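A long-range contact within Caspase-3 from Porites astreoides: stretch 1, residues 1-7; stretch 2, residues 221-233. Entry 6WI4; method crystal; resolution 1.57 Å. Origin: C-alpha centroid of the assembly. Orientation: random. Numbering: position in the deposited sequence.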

ATOM      1  N   ASP A   1       4.829  -3.405  26.361  1.00 41.17           N
ATOM      2  CA  ASP A   1       4.710  -4.703  25.709  1.00 28.14           C
ATOM      3  C   ASP A   1       5.471  -4.680  24.382  1.00 25.56           C
ATOM      4  O   ASP A   1       5.982  -3.638  23.957  1.00 30.90           O
ATOM      5  CB  ASP A   1       3.236  -5.067  25.496  1.00 35.97           C
ATOM      6  CG  ASP A   1       2.991  -6.571  25.489  1.00 44.09           C
ATOM      7  OD1 ASP A   1       3.482  -7.258  24.565  1.00 39.59           O
ATOM      8  OD2 ASP A   1       2.300  -7.066  26.406  1.00 48.56           O
ATOM      9  N   THR A   2       5.566  -5.838  23.743  1.00 21.26           N
ATOM     10  CA  THR A   2       6.276  -5.965  22.481  1.00 19.81           C
ATOM     11  C   THR A   2       5.368  -6.324  21.313  1.00 15.44           C
ATOM     12  O   THR A   2       5.872  -6.520  20.204  1.00 15.65           O
ATOM     13  CB  THR A   2       7.384  -7.016  22.597  1.00 21.15           C
ATOM     14  OG1 THR A   2       6.805  -8.275  22.964  1.00 29.25           O
ATOM     15  CG2 THR A   2       8.420  -6.596  23.641  1.00 24.62           C
ATOM     16  N   ILE A   3       4.053  -6.411  21.526  1.00 15.03           N
ATOM     17  CA  ILE A   3       3.091  -6.725  20.472  1.00 14.49           C
ATOM     18  C   ILE A   3       1.961  -5.705  20.528  1.00 13.56           C
ATOM     19  O   ILE A   3       1.428  -5.426  21.609  1.00 15.42           O
ATOM     20  CB  ILE A   3       2.534  -8.152  20.629  1.00 17.16           C
ATOM     21  CG1 ILE A   3       3.661  -9.177  20.489  1.00 19.59           C
ATOM     22  CG2 ILE A   3       1.430  -8.408  19.617  1.00 17.20           C
ATOM     23  CD1 ILE A   3       3.217 -10.616  20.673  1.00 26.03           C
ATOM     24  N   TYR A   4       1.571  -5.166  19.369  1.00 13.19           N
ATOM     25  CA  TYR A   4       0.457  -4.223  19.335  1.00 11.47           C
ATOM     26  C   TYR A   4      -0.849  -4.904  19.729  1.00 16.07           C
ATOM     27  O   TYR A   4      -1.100  -6.055  19.367  1.00 15.65           O
ATOM     28  CB  TYR A   4       0.289  -3.626  17.939  1.00 12.03           C
ATOM     29  CG  TYR A   4       1.341  -2.615  17.556  1.00 11.10           C
ATOM     30  CD1 TYR A   4       1.374  -1.361  18.149  1.00  9.50           C
ATOM     31  CD2 TYR A   4       2.291  -2.916  16.580  1.00  9.18           C
ATOM     32  CE1 TYR A   4       2.340  -0.430  17.797  1.00  9.59           C
ATOM     33  CE2 TYR A   4       3.251  -1.982  16.213  1.00 10.44           C
ATOM     34  CZ  TYR A   4       3.277  -0.762  16.824  1.00  9.01           C
ATOM     35  OH  TYR A   4       4.238   0.164  16.457  1.00 11.25           O
ATOM     36  N   LYS A   5      -1.697  -4.169  20.446  1.00 13.62           N
ATOM     37  CA  LYS A   5      -3.048  -4.644  20.717  1.00 14.15           C
ATOM     38  C   LYS A   5      -3.833  -4.758  19.418  1.00 14.27           C
ATOM     39  O   LYS A   5      -3.906  -3.806  18.640  1.00 15.41           O
ATOM     40  CB  LYS A   5      -3.758  -3.690  21.678  1.00 19.53           C
ATOM     41  N   MET A   6      -4.421  -5.931  19.184  1.00 14.20           N
ATOM     42  CA  MET A   6      -5.236  -6.181  17.997  1.00 16.68           C
ATOM     43  C   MET A   6      -6.326  -7.168  18.418  1.00 14.60           C
ATOM     44  O   MET A   6      -6.215  -8.379  18.218  1.00 16.31           O
ATOM     45  CB  MET A   6      -4.418  -6.729  16.829  1.00 13.83           C
ATOM     46  CG  MET A   6      -3.413  -5.751  16.232  1.00 14.18           C
ATOM     47  SD  MET A   6      -4.186  -4.450  15.257  1.00 15.40           S
ATOM     48  CE  MET A   6      -4.472  -5.327  13.732  1.00 15.25           C
ATOM     49  N   ASN A   7      -7.386  -6.639  19.031  1.00 18.16           N
ATOM     50  CA  ASN A   7      -8.456  -7.508  19.506  1.00 18.15           C
ATOM     51  C   ASN A   7      -9.875  -7.005  19.262  1.00 20.87           C
ATOM     52  O   ASN A   7     -10.818  -7.713  19.630  1.00 21.14           O
ATOM     53  CB  ASN A   7      -8.278  -7.802  21.011  1.00 20.57           C
ATOM     54  CG  ASN A   7      -8.300  -6.550  21.872  1.00 22.14           C
ATOM     55  OD1 ASN A   7      -8.926  -5.551  21.540  1.00 22.71           O
ATOM     56  ND2 ASN A   7      -7.628  -6.617  23.011  1.00 29.15           N
ATOM     57  N   MET A 221       8.510   2.498  11.065  1.00  7.70           N
ATOM     58  CA  MET A 221       8.626   3.195  12.338  1.00  8.99           C
ATOM     59  C   MET A 221       7.872   2.449  13.436  1.00  7.86           C
ATOM     60  O   MET A 221       7.505   3.045  14.455  1.00 10.03           O
ATOM     61  CB  MET A 221       8.115   4.635  12.211  1.00 11.21           C
ATOM     62  CG  MET A 221       9.042   5.550  11.402  1.00  8.98           C
ATOM     63  SD  MET A 221       9.038   5.147   9.636  1.00 11.29           S
ATOM     64  CE  MET A 221       9.501   6.729   8.925  1.00 13.30           C
ATOM     65  N   LEU A 222       7.660   1.147  13.260  1.00  7.98           N
ATOM     66  CA  LEU A 222       6.981   0.361  14.285  1.00  8.79           C
ATOM     67  C   LEU A 222       7.861   0.202  15.525  1.00 10.94           C
ATOM     68  O   LEU A 222       9.092   0.157  15.445  1.00 11.11           O
ATOM     69  CB  LEU A 222       6.599  -1.008  13.734  1.00  9.41           C
ATOM     70  CG  LEU A 222       5.672  -1.011  12.512  1.00  8.06           C
ATOM     71  CD1 LEU A 222       5.412  -2.451  12.100  1.00 11.47           C
ATOM     72  CD2 LEU A 222       4.369  -0.288  12.801  1.00  9.11           C
ATOM     73  N   ARG A 223       7.204   0.142  16.684  1.00 10.64           N
ATOM     74  CA  ARG A 223       7.859  -0.055  17.975  1.00  9.35           C
ATOM     75  C   ARG A 223       7.557  -1.410  18.592  1.00 11.00           C
ATOM     76  O   ARG A 223       8.132  -1.744  19.641  1.00 13.15           O
ATOM     77  CB  ARG A 223       7.415   1.034  18.959  1.00 12.37           C
ATOM     78  CG  ARG A 223       7.743   2.444  18.557  1.00 10.77           C
ATOM     79  CD  ARG A 223       7.116   3.416  19.572  1.00 15.01           C
ATOM     80  NE  ARG A 223       5.670   3.251  19.610  1.00 15.04           N
ATOM     81  CZ  ARG A 223       4.955   2.863  20.664  1.00 18.17           C
ATOM     82  NH1 ARG A 223       3.640   2.734  20.537  1.00 20.58           N
ATOM     83  NH2 ARG A 223       5.528   2.600  21.833  1.00 19.08           N
ATOM     84  N   LYS A 224       6.637  -2.169  18.001  1.00 11.10           N
ATOM     85  CA  LYS A 224       6.251  -3.495  18.449  1.00 11.02           C
ATOM     86  C   LYS A 224       6.067  -4.370  17.220  1.00 11.03           C
ATOM     87  O   LYS A 224       5.988  -3.872  16.095  1.00 11.48           O
ATOM     88  CB  LYS A 224       4.952  -3.450  19.270  1.00 11.44           C
ATOM     89  CG  LYS A 224       4.970  -2.470  20.432  1.00 15.19           C
ATOM     90  CD  LYS A 224       3.617  -2.422  21.135  1.00 15.72           C
ATOM     91  CE  LYS A 224       3.610  -1.377  22.226  1.00 21.36           C
ATOM     92  NZ  LYS A 224       2.250  -1.230  22.829  1.00 20.33           N
ATOM     93  N   GLU A 225       5.976  -5.683  17.441  1.00 11.22           N
ATOM     94  CA  GLU A 225       5.544  -6.582  16.377  1.00 11.34           C
ATOM     95  C   GLU A 225       4.055  -6.384  16.114  1.00 13.10           C
ATOM     96  O   GLU A 225       3.261  -6.186  17.042  1.00 12.56           O
ATOM     97  CB  GLU A 225       5.829  -8.039  16.744  1.00 14.53           C
ATOM     98  CG  GLU A 225       7.219  -8.507  16.355  1.00 15.42           C
ATOM     99  CD  GLU A 225       8.272  -8.061  17.340  1.00 18.22           C
ATOM    100  OE1 GLU A 225       8.279  -8.589  18.471  1.00 20.51           O
ATOM    101  OE2 GLU A 225       9.086  -7.180  16.983  1.00 15.43           O
ATOM    102  N   LEU A 226       3.680  -6.420  14.843  1.00 10.69           N
ATOM    103  CA  LEU A 226       2.283  -6.295  14.435  1.00 11.37           C
ATOM    104  C   LEU A 226       1.816  -7.678  13.998  1.00 11.87           C
ATOM    105  O   LEU A 226       2.113  -8.123  12.890  1.00 12.01           O
ATOM    106  CB  LEU A 226       2.120  -5.268  13.319  1.00 12.01           C
ATOM    107  CG  LEU A 226       0.732  -4.673  13.049  1.00 15.93           C
ATOM    108  CD1 LEU A 226       0.846  -3.557  12.020  1.00 19.95           C
ATOM    109  CD2 LEU A 226      -0.266  -5.712  12.593  1.00 20.76           C
ATOM    110  N   TYR A 227       1.084  -8.348  14.879  1.00 12.17           N
ATOM    111  CA  TYR A 227       0.375  -9.576  14.552  1.00 12.67           C
ATOM    112  C   TYR A 227      -1.095  -9.249  14.340  1.00 12.74           C
ATOM    113  O   TYR A 227      -1.716  -8.607  15.191  1.00 14.37           O
ATOM    114  CB  TYR A 227       0.503 -10.602  15.677  1.00 14.69           C
ATOM    115  CG  TYR A 227       1.875 -11.200  15.875  1.00 14.29           C
ATOM    116  CD1 TYR A 227       2.284 -12.301  15.133  1.00 13.87           C
ATOM    117  CD2 TYR A 227       2.736 -10.694  16.830  1.00 16.68           C
ATOM    118  CE1 TYR A 227       3.528 -12.870  15.328  1.00 17.23           C
ATOM    119  CE2 TYR A 227       3.983 -11.259  17.034  1.00 15.90           C
ATOM    120  CZ  TYR A 227       4.369 -12.342  16.277  1.00 18.94           C
ATOM    121  OH  TYR A 227       5.611 -12.909  16.467  1.00 20.62           O
ATOM    122  N   PHE A 228      -1.648  -9.694  13.210  1.00 12.77           N
ATOM    123  CA  PHE A 228      -3.064  -9.455  12.956  1.00 11.22           C
ATOM    124  C   PHE A 228      -3.962 -10.319  13.837  1.00 14.61           C
ATOM    125  O   PHE A 228      -5.116  -9.946  14.069  1.00 14.54           O
ATOM    126  CB  PHE A 228      -3.372  -9.667  11.467  1.00 10.91           C
ATOM    127  CG  PHE A 228      -2.854  -8.558  10.597  1.00 11.12           C
ATOM    128  CD1 PHE A 228      -3.500  -7.341  10.551  1.00 12.09           C
ATOM    129  CD2 PHE A 228      -1.692  -8.724   9.864  1.00 13.51           C
ATOM    130  CE1 PHE A 228      -3.019  -6.307   9.768  1.00 11.60           C
ATOM    131  CE2 PHE A 228      -1.200  -7.695   9.079  1.00 14.76           C
ATOM    132  CZ  PHE A 228      -1.854  -6.491   9.027  1.00 13.90           C
ATOM    133  N   PHE A 229      -3.452 -11.430  14.363  1.00 15.39           N
ATOM    134  CA  PHE A 229      -4.222 -12.321  15.236  1.00 13.82           C
ATOM    135  C   PHE A 229      -3.323 -12.754  16.380  1.00 13.81           C
ATOM    136  O   PHE A 229      -2.869 -13.901  16.443  1.00 16.54           O
ATOM    137  CB  PHE A 229      -4.761 -13.512  14.446  1.00 14.54           C
ATOM    138  CG  PHE A 229      -5.672 -13.101  13.325  1.00 16.02           C
ATOM    139  CD1 PHE A 229      -7.011 -12.841  13.571  1.00 18.61           C
ATOM    140  CD2 PHE A 229      -5.181 -12.930  12.040  1.00 14.73           C
ATOM    141  CE1 PHE A 229      -7.857 -12.440  12.547  1.00 20.35           C
ATOM    142  CE2 PHE A 229      -6.028 -12.523  11.001  1.00 16.89           C
ATOM    143  CZ  PHE A 229      -7.364 -12.278  11.260  1.00 17.24           C
ATOM    144  N   PRO A 230      -3.038 -11.844  17.309  1.00 13.98           N
ATOM    145  CA  PRO A 230      -2.047 -12.148  18.352  1.00 17.24           C
ATOM    146  C   PRO A 230      -2.475 -13.269  19.271  1.00 19.66           C
ATOM    147  O   PRO A 230      -1.623 -13.838  19.964  1.00 23.79           O
ATOM    148  CB  PRO A 230      -1.897 -10.817  19.104  1.00 20.55           C
ATOM    149  CG  PRO A 230      -3.095 -10.018  18.756  1.00 18.69           C
ATOM    150  CD  PRO A 230      -3.582 -10.477  17.424  1.00 15.16           C
ATOM    151  N   GLU A 231      -3.758 -13.636  19.272  1.00 22.68           N
ATOM    152  CA  GLU A 231      -4.216 -14.746  20.097  1.00 27.18           C
ATOM    153  C   GLU A 231      -3.579 -16.069  19.695  1.00 27.55           C
ATOM    154  O   GLU A 231      -3.569 -17.008  20.498  1.00 26.75           O
ATOM    155  CB  GLU A 231      -5.741 -14.851  20.023  1.00 22.63           C
ATOM    156  CG  GLU A 231      -6.272 -15.178  18.635  1.00 21.80           C
ATOM    157  CD  GLU A 231      -6.695 -13.944  17.858  1.00 24.33           C
ATOM    158  OE1 GLU A 231      -7.689 -14.040  17.103  1.00 26.72           O
ATOM    159  OE2 GLU A 231      -6.034 -12.887  18.002  1.00 20.38           O
ATOM    160  N   ASN A 232      -3.033 -16.163  18.481  1.00 23.48           N
ATOM    161  CA  ASN A 232      -2.420 -17.388  17.993  1.00 23.40           C
ATOM    162  C   ASN A 232      -0.949 -17.506  18.361  1.00 22.24           C
ATOM    163  O   ASN A 232      -0.352 -18.562  18.130  1.00 31.08           O
ATOM    164  CB  ASN A 232      -2.567 -17.479  16.473  1.00 23.71           C
ATOM    165  CG  ASN A 232      -4.011 -17.621  16.041  1.00 27.13           C
ATOM    166  OD1 ASN A 232      -4.787 -18.328  16.678  1.00 29.59           O
ATOM    167  ND2 ASN A 232      -4.380 -16.947  14.957  1.00 21.57           N
ATOM    168  N   VAL A 233      -0.358 -16.459  18.917  1.00 21.61           N
ATOM    169  CA  VAL A 233       1.043 -16.489  19.304  1.00 28.43           C
ATOM    170  C   VAL A 233       1.166 -16.167  20.789  1.00 32.76           C
ATOM    171  O   VAL A 233       2.175 -16.479  21.417  1.00 42.25           O
ATOM    172  CB  VAL A 233       1.876 -15.518  18.444  1.00 29.25           C
ATOM    173  CG1 VAL A 233       1.791 -15.908  16.978  1.00 32.26           C
ATOM    174  CG2 VAL A 233       1.413 -14.081  18.649  1.00 26.08           C
TER
HETATM  175  O   HOH W   1       8.637  -5.683  19.656  1.00 21.92           O
HETATM  176  O   HOH W   2      -0.266  -7.079  17.035  1.00 18.63           O
HETATM  177  O   HOH W   3      -0.455  -1.812  21.745  1.00 18.01           O
HETATM  178  O   HOH W   4      -7.099 -10.836  19.025  1.00 23.71           O

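The two ends of the 233-residue chain lie side by side, yet the backbones join in a single beta bridge, Ile3 with Glu225 (CA to CA 4.8 Å), and waters 2 and 4 link the stretches beyond it. Both hydrogen bonds of the bridge belong to Glu225: its N donates to Thr2 O at 2.9 Å, and its O accepts from Tyr4 N at 3.1 Å with a nearly straight N-H...O angle of 167°. Ile3 CA also approaches Glu225 O, at 3.5 Å, as a CA-H...O contact.

Past this point the backbones draw apart, from 5.6 Å between the CA atoms of Tyr4 and Leu226 to 6.4 Å between those of Met6 and Phe228. Water 2 fills part of the gap, donating to Tyr4 O (2.7 Å) and to Tyr227 O (2.8 Å), two acceptors that could not bond each other directly. Water 4 donates to Met6 O (2.7 Å) and Glu231 OE2 (2.5 Å). Water 3 instead joins Lys5 N to the side chain of Lys224, accepting from Lys5 N and from Lys224 NZ, both at 3.0 Å.

Tyr4, buried, has the largest area covered by the other stretch. Its CA-to-CB bond points sideways, but the ring reaches along stretch 2 until OH accepts a hydrogen bond from Arg223 N (3.0 Å, 171°). Lys224 CB sits over one ring face, 3.8 Å from the centroid of the Tyr4 ring and only 12° off its normal, a CH-pi contact; Leu226 CA lies at the ring edge, 4.0 Å from Tyr4 CD2.

Apolar contacts gather past Glu225 on stretch 2. Ile3 CD1 meets Tyr227 CE2 at 3.8 Å, and Ile3 CG2 meets Pro230 CB at 4.1 Å. The CA-to-CB bond of Met6 points toward stretch 2, with CB 3.9 Å from Pro230 CD, so Pro230, opening the 3-10 segment, touches both side chains; with chi1, chi2 and chi3 all m, Met6 CE lies 3.9 Å from Phe228 CD1.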